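Local coordinates for enoyl-CoA hydratase (Mycobacterium avium, PDB 3OC7), which probably catalyses the reversible hydration of enoyl-CoA thioesters in fatty acid metabolism, as a member of the crotonase family, at residues M89-E92 and R93-M97. Sequence-based numbering, arbitrary orientation.
Sequences MAVE and RAREM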
ATOM      1  N   MET A  89       2.299  16.771 -31.643  1.00 23.66           N
ATOM      2  CA  MET A  89       3.495  17.025 -30.829  1.00 23.76           C
ATOM      3  C   MET A  89       3.289  16.620 -29.358  1.00 22.20           C
ATOM      4  O   MET A  89       4.189  16.041 -28.738  1.00 22.02           O
ATOM      5  CB  MET A  89       3.951  18.492 -30.933  1.00 24.79           C
ATOM      6  CG  MET A  89       4.734  18.839 -32.213  1.00 28.40           C
ATOM      7  SD  MET A  89       5.079  20.606 -32.467  1.00 35.45           S
ATOM      8  CE  MET A  89       6.377  20.917 -31.276  1.00 35.06           C
ATOM      9  N   ALA A  90       2.100  16.906 -28.819  1.00 20.50           N
ATOM     10  CA  ALA A  90       1.756  16.551 -27.426  1.00 18.76           C
ATOM     11  C   ALA A  90       1.648  15.035 -27.178  1.00 17.94           C
ATOM     12  O   ALA A  90       2.162  14.543 -26.168  1.00 16.47           O
ATOM     13  CB  ALA A  90       0.471  17.256 -26.977  1.00 18.89           C
ATOM     14  N   VAL A  91       1.004  14.299 -28.088  1.00 16.78           N
ATOM     15  CA  VAL A  91       0.893  12.830 -27.943  1.00 16.43           C
ATOM     16  C   VAL A  91       2.270  12.131 -28.012  1.00 16.51           C
ATOM     17  O   VAL A  91       2.536  11.184 -27.253  1.00 15.35           O
ATOM     18  CB  VAL A  91      -0.182  12.196 -28.905  1.00 15.75           C
ATOM     19  CG1 VAL A  91       0.296  12.176 -30.373  1.00 18.22           C
ATOM     20  CG2 VAL A  91      -0.580  10.803 -28.425  1.00 16.55           C
ATOM     21  N   GLU A  92       3.150  12.597 -28.900  1.00 16.87           N
ATOM     22  CA  GLU A  92       4.513  12.061 -29.002  0.50 17.18           C
ATOM     23  C   GLU A  92       5.371  12.392 -27.781  1.00 16.71           C
ATOM     24  O   GLU A  92       6.176  11.573 -27.334  1.00 16.60           O
ATOM     25  CB  GLU A  92       5.209  12.554 -30.274  0.50 17.72           C
ATOM     26  CG  GLU A  92       4.832  11.796 -31.538  0.50 19.64           C
ATOM     27  CD  GLU A  92       4.754  10.287 -31.342  0.50 21.61           C
ATOM     28  OE1 GLU A  92       5.740   9.658 -30.885  0.50 21.08           O
ATOM     29  OE2 GLU A  92       3.696   9.726 -31.662  0.50 23.40           O
ATOM     30  N   ARG A  93       5.214  13.603 -27.235  1.00 16.71           N
ATOM     31  CA  ARG A  93       5.919  13.982 -25.991  1.00 16.08           C
ATOM     32  C   ARG A  93       5.559  13.024 -24.828  1.00 14.65           C
ATOM     33  O   ARG A  93       6.436  12.604 -24.035  1.00 14.13           O
ATOM     34  CB  ARG A  93       5.635  15.444 -25.577  1.00 17.25           C
ATOM     35  CG  ARG A  93       6.359  16.537 -26.378  1.00 21.39           C
ATOM     36  CD  ARG A  93       6.366  17.866 -25.598  1.00 24.35           C
ATOM     37  NE  ARG A  93       5.025  18.378 -25.284  1.00 26.07           N
ATOM     38  CZ  ARG A  93       4.277  19.094 -26.123  1.00 26.31           C
ATOM     39  NH1 ARG A  93       4.724  19.382 -27.338  1.00 27.10           N
ATOM     40  NH2 ARG A  93       3.075  19.512 -25.748  1.00 26.71           N
ATOM     41  N   ALA A  94       4.270  12.698 -24.714  1.00 13.81           N
ATOM     42  CA  ALA A  94       3.796  11.759 -23.686  1.00 12.77           C
ATOM     43  C   ALA A  94       4.325  10.327 -23.872  1.00 12.29           C
ATOM     44  O   ALA A  94       4.815   9.723 -22.892  1.00 10.82           O
ATOM     45  CB  ALA A  94       2.274  11.763 -23.612  1.00 12.71           C
ATOM     46  N   ARG A  95       4.275   9.813 -25.113  1.00 11.50           N
ATOM     47  CA  ARG A  95       4.850   8.483 -25.428  1.00 11.59           C
ATOM     48  C   ARG A  95       6.368   8.420 -25.138  1.00 11.43           C
ATOM     49  O   ARG A  95       6.867   7.413 -24.614  1.00 11.93           O
ATOM     50  CB  ARG A  95       4.549   8.044 -26.886  1.00 11.53           C
ATOM     51  CG  ARG A  95       3.068   7.795 -27.217  1.00 12.14           C
ATOM     52  CD  ARG A  95       2.906   7.162 -28.615  1.00 15.39           C
ATOM     53  NE  ARG A  95       1.510   7.119 -29.068  1.00 14.86           N
ATOM     54  CZ  ARG A  95       1.034   7.736 -30.153  1.00 14.89           C
ATOM     55  NH1 ARG A  95       1.837   8.463 -30.924  1.00 15.94           N
ATOM     56  NH2 ARG A  95      -0.256   7.625 -30.471  1.00 15.32           N
ATOM     57  N   GLU A  96       7.093   9.485 -25.460  1.00 11.52           N
ATOM     58  CA  GLU A  96       8.521   9.589 -25.174  1.00 12.53           C
ATOM     59  C   GLU A  96       8.856   9.580 -23.659  1.00 11.56           C
ATOM     60  O   GLU A  96       9.858   8.959 -23.237  1.00 12.03           O
ATOM     61  CB  GLU A  96       9.129  10.785 -25.934  1.00 13.87           C
ATOM     62  CG  GLU A  96       9.252  10.478 -27.450  1.00 18.24           C
ATOM     63  CD  GLU A  96       9.487  11.699 -28.333  1.00 23.30           C
ATOM     64  OE1 GLU A  96       9.588  12.825 -27.803  1.00 27.48           O
ATOM     65  OE2 GLU A  96       9.571  11.518 -29.578  1.00 26.41           O
ATOM     66  N   MET A  97       8.014  10.229 -22.846  1.00 11.84           N
ATOM     67  CA  MET A  97       8.133  10.147 -21.390  1.00 12.15           C
ATOM     68  C   MET A  97       7.915   8.716 -20.863  1.00 11.49           C
ATOM     69  O   MET A  97       8.718   8.231 -20.049  1.00 11.68           O
ATOM     70  CB  MET A  97       7.190  11.151 -20.696  1.00 12.83           C
ATOM     71  CG  MET A  97       7.417  11.270 -19.174  1.00 15.89           C
ATOM     72  SD  MET A  97       9.125  11.765 -18.790  1.00 24.01           S
ATOM     73  CE  MET A  97       9.259  11.375 -17.051  1.00 22.03           C
TER
HETATM   74  O   HOH W   1       9.053   9.128 -30.686  1.00 45.62           O
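Glu92 and Arg95, three residues apart on helix 86-106, form a salt bridge, OE2 to NH1, in one of two glutamate conformers; the 2.4 Å separation is implausibly short, so its detail is doubtful. The glutamate chain bends at chi2 (-42°), which swings the carboxylate round to the edge of the guanidinium, the two planes 46° apart. Arg95 itself runs extended from CG to NE, and NE forms a salt bridge with Glu235 of helix 212-245, so its charge is probably shared between two carboxylates. In this conformer a water donates to Glu96 OE2 (2.7 Å) and only weakly to Glu92 OE1. The backbone holds the usual i to i+4 bonds, from Arg93 N to Met89 O through Glu96 N to Glu92 O. Val91 lies alongside Arg95, its CG2 over one guanidinium face, 3.8 Å from NH2. Arg93 folds back at chi3 (-59°), laying its guanidinium over Ala90 CA, with NH2 3.7 Å from Ala90 CB; Phe245 makes a cation-pi contact with it. The result is a helix with a small apolar side (Ala90, Val91, Ala94) against helix 212-245 and charged flanks, where Arg95 probably offsets part of the charge of Glu92 and the water probably eases its approach to Glu96.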